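PDB 4A39: metallo-carboxypeptidase, which probably acts as a zinc-dependent carboxypeptidase of the M14 family, removing residues from the C-terminal ends of peptide chains. Local coordinates for residues G236-A248 with Q326-Q338. Numbering follows the deposited sequence.
With GEM ((2-guanidinoethylmercapto)succinic acid), chain D.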
loop_
_atom_site.group_PDB
_atom_site.type_symbol
_atom_site.label_atom_id
_atom_site.label_comp_id
_atom_site.label_asym_id
_atom_site.label_seq_id
_atom_site.Cartn_x
_atom_site.Cartn_y
_atom_site.Cartn_z
ATOM N N GLY A 236 11.053 -1.413 14.940
ATOM C CA GLY A 236 11.676 -0.224 14.382
ATOM C C GLY A 236 12.467 -0.446 13.105
ATOM O O GLY A 236 13.260 0.408 12.707
ATOM N N GLN A 237 12.246 -1.587 12.456
ATOM C CA GLN A 237 12.943 -1.921 11.218
ATOM C C GLN A 237 12.125 -1.583 9.971
ATOM O O GLN A 237 10.924 -1.837 9.929
ATOM C CB GLN A 237 13.279 -3.421 11.211
ATOM C CG GLN A 237 13.896 -3.948 9.917
ATOM C CD GLN A 237 15.238 -3.317 9.612
ATOM O OE1 GLN A 237 16.093 -3.206 10.491
ATOM N NE2 GLN A 237 15.434 -2.907 8.362
ATOM N N ASP A 238 12.776 -0.978 8.978
ATOM C CA ASP A 238 12.124 -0.665 7.704
ATOM C C ASP A 238 12.176 -2.007 6.977
ATOM O O ASP A 238 13.243 -2.432 6.535
ATOM C CB ASP A 238 12.937 0.373 6.918
ATOM C CG ASP A 238 12.286 0.757 5.590
ATOM O OD1 ASP A 238 11.530 -0.062 5.025
ATOM O OD2 ASP A 238 12.543 1.878 5.101
ATOM N N LEU A 239 11.034 -2.678 6.861
ATOM C CA LEU A 239 11.002 -3.986 6.221
ATOM C C LEU A 239 11.531 -3.994 4.793
ATOM O O LEU A 239 12.104 -4.993 4.349
ATOM C CB LEU A 239 9.584 -4.568 6.261
ATOM C CG LEU A 239 9.051 -4.939 7.650
ATOM C CD1 LEU A 239 7.694 -5.616 7.503
ATOM C CD2 LEU A 239 10.025 -5.876 8.351
ATOM N N ASN A 240 11.369 -2.893 4.065
ATOM C CA ASN A 240 11.868 -2.906 2.704
ATOM C C ASN A 240 13.344 -2.558 2.572
ATOM O O ASN A 240 13.804 -2.139 1.507
ATOM C CB ASN A 240 11.025 -2.025 1.785
ATOM C CG ASN A 240 11.071 -2.511 0.354
ATOM O OD1 ASN A 240 11.102 -3.720 0.109
ATOM N ND2 ASN A 240 11.075 -1.590 -0.594
ATOM N N ARG A 241 14.077 -2.731 3.667
ATOM C CA ARG A 241 15.521 -2.524 3.687
ATOM C C ARG A 241 16.109 -3.748 4.394
ATOM O O ARG A 241 17.291 -3.771 4.735
ATOM C CB ARG A 241 15.896 -1.258 4.466
ATOM C CG ARG A 241 15.446 0.043 3.820
ATOM C CD ARG A 241 16.168 0.303 2.509
ATOM N NE ARG A 241 15.759 1.582 1.935
ATOM C CZ ARG A 241 14.583 1.797 1.352
ATOM N NH1 ARG A 241 13.696 0.814 1.251
ATOM N NH2 ARG A 241 14.279 3.005 0.893
ATOM N N ALA A 242 15.273 -4.766 4.604
ATOM C CA ALA A 242 15.705 -5.976 5.302
ATOM C C ALA A 242 15.781 -7.223 4.434
ATOM O O ALA A 242 15.915 -8.330 4.953
ATOM C CB ALA A 242 14.778 -6.245 6.483
ATOM N N TRP A 243 15.723 -7.062 3.117
ATOM C CA TRP A 243 15.753 -8.237 2.259
ATOM C C TRP A 243 17.121 -8.850 2.000
ATOM O O TRP A 243 17.221 -10.025 1.651
ATOM C CB TRP A 243 15.025 -7.933 0.951
ATOM C CG TRP A 243 13.559 -7.755 1.195
ATOM C CD1 TRP A 243 12.955 -6.705 1.828
ATOM C CD2 TRP A 243 12.518 -8.695 0.897
ATOM N NE1 TRP A 243 11.605 -6.934 1.947
ATOM C CE2 TRP A 243 11.308 -8.147 1.384
ATOM C CE3 TRP A 243 12.488 -9.947 0.268
ATOM C CZ2 TRP A 243 10.084 -8.807 1.264
ATOM C CZ3 TRP A 243 11.267 -10.606 0.148
ATOM C CH2 TRP A 243 10.083 -10.034 0.644
ATOM N N LEU A 244 18.178 -8.071 2.183
ATOM C CA LEU A 244 19.514 -8.602 1.971
ATOM C C LEU A 244 19.943 -9.388 3.208
ATOM O O LEU A 244 20.650 -10.393 3.106
ATOM C CB LEU A 244 20.499 -7.461 1.700
ATOM C CG LEU A 244 21.903 -7.847 1.234
ATOM C CD1 LEU A 244 21.817 -8.698 -0.032
ATOM C CD2 LEU A 244 22.709 -6.580 0.979
ATOM N N GLU A 245 19.498 -8.935 4.377
ATOM C CA GLU A 245 19.844 -9.586 5.638
ATOM C C GLU A 245 18.660 -9.626 6.610
ATOM O O GLU A 245 18.645 -8.918 7.623
ATOM C CB GLU A 245 21.022 -8.855 6.286
ATOM C CG GLU A 245 22.255 -8.778 5.400
ATOM C CD GLU A 245 23.345 -7.898 5.977
ATOM O OE1 GLU A 245 23.092 -6.695 6.192
ATOM O OE2 GLU A 245 24.462 -8.409 6.212
ATOM N N PRO A 246 17.653 -10.465 6.314
ATOM C CA PRO A 246 16.467 -10.594 7.164
ATOM C C PRO A 246 16.768 -11.272 8.497
ATOM O O PRO A 246 17.768 -11.976 8.637
ATOM C CB PRO A 246 15.506 -11.400 6.295
ATOM C CG PRO A 246 16.424 -12.275 5.519
ATOM C CD PRO A 246 17.538 -11.329 5.126
ATOM N N SER A 247 15.887 -11.059 9.466
ATOM C CA SER A 247 16.055 -11.610 10.803
ATOM C C SER A 247 14.759 -12.186 11.355
ATOM O O SER A 247 13.718 -11.534 11.328
ATOM C CB SER A 247 16.562 -10.510 11.737
ATOM O OG SER A 247 16.453 -10.893 13.090
ATOM N N ALA A 248 14.820 -13.410 11.864
ATOM C CA ALA A 248 13.637 -14.039 12.426
ATOM C C ALA A 248 13.232 -13.276 13.688
ATOM O O ALA A 248 12.079 -13.339 14.119
ATOM C CB ALA A 248 13.933 -15.498 12.766
ATOM N N GLN A 326 23.763 -0.408 -10.123
ATOM C CA GLN A 326 23.765 0.393 -8.899
ATOM C C GLN A 326 22.534 0.261 -8.002
ATOM O O GLN A 326 22.289 1.116 -7.148
ATOM C CB GLN A 326 23.977 1.868 -9.252
ATOM C CG GLN A 326 25.241 2.125 -10.052
ATOM C CD GLN A 326 26.470 1.528 -9.395
ATOM O OE1 GLN A 326 26.815 1.873 -8.266
ATOM N NE2 GLN A 326 27.135 0.622 -10.101
ATOM N N ALA A 327 21.768 -0.807 -8.175
ATOM C CA ALA A 327 20.578 -0.998 -7.359
ATOM C C ALA A 327 20.923 -1.374 -5.923
ATOM O O ALA A 327 22.014 -1.874 -5.638
ATOM C CB ALA A 327 19.688 -2.070 -7.974
ATOM N N ASN A 328 19.984 -1.102 -5.024
ATOM C CA ASN A 328 20.133 -1.436 -3.615
ATOM C C ASN A 328 19.391 -2.764 -3.460
ATOM O O ASN A 328 18.159 -2.801 -3.520
ATOM C CB ASN A 328 19.475 -0.361 -2.743
ATOM C CG ASN A 328 19.599 -0.655 -1.258
ATOM O OD1 ASN A 328 20.032 -1.734 -0.860
ATOM N ND2 ASN A 328 19.208 0.309 -0.430
ATOM N N LEU A 329 20.135 -3.852 -3.285
ATOM C CA LEU A 329 19.522 -5.171 -3.147
ATOM C C LEU A 329 18.813 -5.423 -1.820
ATOM O O LEU A 329 18.309 -6.520 -1.586
ATOM C CB LEU A 329 20.557 -6.274 -3.405
ATOM C CG LEU A 329 20.946 -6.473 -4.876
ATOM C CD1 LEU A 329 22.063 -7.499 -4.981
ATOM C CD2 LEU A 329 19.729 -6.933 -5.676
ATOM N N ALA A 330 18.763 -4.411 -0.960
ATOM C CA ALA A 330 18.080 -4.548 0.324
ATOM C C ALA A 330 16.572 -4.410 0.115
ATOM O O ALA A 330 15.780 -4.802 0.974
ATOM C CB ALA A 330 18.574 -3.489 1.302
ATOM N N LEU A 331 16.183 -3.844 -1.029
ATOM C CA LEU A 331 14.769 -3.669 -1.372
ATOM C C LEU A 331 14.215 -4.967 -1.944
ATOM O O LEU A 331 14.891 -5.653 -2.705
ATOM C CB LEU A 331 14.591 -2.562 -2.413
ATOM C CG LEU A 331 14.728 -1.110 -1.946
ATOM C CD1 LEU A 331 16.111 -0.860 -1.361
ATOM C CD2 LEU A 331 14.474 -0.194 -3.139
ATOM N N ALA A 332 12.974 -5.286 -1.588
ATOM C CA ALA A 332 12.324 -6.510 -2.046
ATOM C C ALA A 332 12.282 -6.673 -3.561
ATOM O O ALA A 332 12.597 -7.741 -4.085
ATOM C CB ALA A 332 10.908 -6.588 -1.481
ATOM N N CYS A 333 11.882 -5.624 -4.272
ATOM C CA CYS A 333 11.796 -5.708 -5.727
ATOM C C CYS A 333 13.106 -6.183 -6.336
ATOM O O CYS A 333 13.142 -7.153 -7.092
ATOM C CB CYS A 333 11.425 -4.347 -6.319
ATOM S SG CYS A 333 11.291 -4.353 -8.113
ATOM N N ASN A 334 14.188 -5.501 -5.995
ATOM C CA ASN A 334 15.496 -5.849 -6.522
ATOM C C ASN A 334 16.021 -7.197 -6.039
ATOM O O ASN A 334 16.535 -7.987 -6.834
ATOM C CB ASN A 334 16.472 -4.732 -6.182
ATOM C CG ASN A 334 16.119 -3.441 -6.890
ATOM O OD1 ASN A 334 16.417 -3.269 -8.072
ATOM N ND2 ASN A 334 15.453 -2.537 -6.182
ATOM N N PHE A 335 15.884 -7.466 -4.745
ATOM C CA PHE A 335 16.363 -8.728 -4.194
ATOM C C PHE A 335 15.670 -9.939 -4.799
ATOM O O PHE A 335 16.330 -10.889 -5.217
ATOM C CB PHE A 335 16.188 -8.760 -2.671
ATOM C CG PHE A 335 16.620 -10.057 -2.045
ATOM C CD1 PHE A 335 15.723 -11.114 -1.912
ATOM C CD2 PHE A 335 17.935 -10.237 -1.626
ATOM C CE1 PHE A 335 16.131 -12.336 -1.372
ATOM C CE2 PHE A 335 18.353 -11.455 -1.085
ATOM C CZ PHE A 335 17.447 -12.504 -0.959
ATOM N N VAL A 336 14.341 -9.918 -4.827
ATOM C CA VAL A 336 13.584 -11.040 -5.369
ATOM C C VAL A 336 13.830 -11.170 -6.865
ATOM O O VAL A 336 14.078 -12.266 -7.376
ATOM C CB VAL A 336 12.067 -10.866 -5.105
ATOM C CG1 VAL A 336 11.289 -12.045 -5.677
ATOM C CG2 VAL A 336 11.818 -10.760 -3.607
ATOM N N GLY A 337 13.777 -10.041 -7.564
ATOM C CA GLY A 337 13.997 -10.052 -8.997
ATOM C C GLY A 337 15.313 -10.694 -9.391
ATOM O O GLY A 337 15.373 -11.458 -10.357
ATOM N N GLN A 338 16.371 -10.389 -8.648
ATOM C CA GLN A 338 17.686 -10.940 -8.954
ATOM C C GLN A 338 17.865 -12.366 -8.458
ATOM O O GLN A 338 18.426 -13.206 -9.157
ATOM C CB GLN A 338 18.783 -10.057 -8.359
ATOM C CG GLN A 338 20.184 -10.497 -8.754
ATOM C CD GLN A 338 21.219 -9.439 -8.457
ATOM O OE1 GLN A 338 21.848 -9.445 -7.397
ATOM N NE2 GLN A 338 21.385 -8.507 -9.382
HETATM C C8 GEM D . 10.397 2.505 -1.945
HETATM S S7 GEM D . 9.672 0.956 -2.594
HETATM C C6 GEM D . 10.635 0.756 -4.136
HETATM C C5 GEM D . 11.112 2.067 -4.767
HETATM N N3 GEM D . 12.179 2.670 -3.956
HETATM C C1 GEM D . 13.405 2.779 -4.464
HETATM N N4 GEM D . 13.650 2.329 -5.692
HETATM N N2 GEM D . 14.387 3.322 -3.751
HETATM C C9 GEM D . 11.001 2.303 -0.553
HETATM O O14 GEM D . 11.026 1.139 -0.093
HETATM O O15 GEM D . 11.428 3.323 0.025
HETATM C C10 GEM D . 9.360 3.629 -1.926
HETATM C C11 GEM D . 8.179 3.301 -1.009
HETATM O O12 GEM D . 7.029 3.405 -1.491
HETATM O O13 GEM D . 8.451 2.970 0.164
HETATM O O HOH W 1 10.656 -3.123 -3.291
#
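N240 and L244 of the irregular loop 236-248 pass the type I turn N328 to L331, with N240 CA 5.1 Å from L331 CA and L244 CA 4.6 Å from A330 CA. L331 is the N-cap of the helix that begins at A332. Two hydrogen bonds join the segments: W243 N gives one to A330 O (3.1 Å), and A332 N gives the other to N240 OD1 (3.0 Å, 166°). An amide suits N240 because its two ends do opposite work. While OD1 accepts from the helix start and from Q179, ND2 donates almost straight to carboxylate O14 of the bound inhibitor (2.8 Å, 174°).

This is the inhibitor-binding pocket of the zinc carboxypeptidase fold, probably also where substrate binds, beside the metal ligands H180 and H273. R241, its chain bent at chi2 (-66°), lays its guanidinium edge against the same carboxylate, with NH1 on O14 and NH2 on O15 (3.0 Å). L331 CD1 covers one guanidinium face, and its other branch, CD2, lies 3.4 Å from inhibitor C1.

Farther from the pocket, A332 is small enough to set CB over the W243 five-membered ring, a CH-pi contact 3.5 Å from the centroid. F335, with CG anti to its backbone N, swings its flat apolar ring toward the loop; W243 O lies over the rim of one face and takes its hydrogen bond from Q258 NE2.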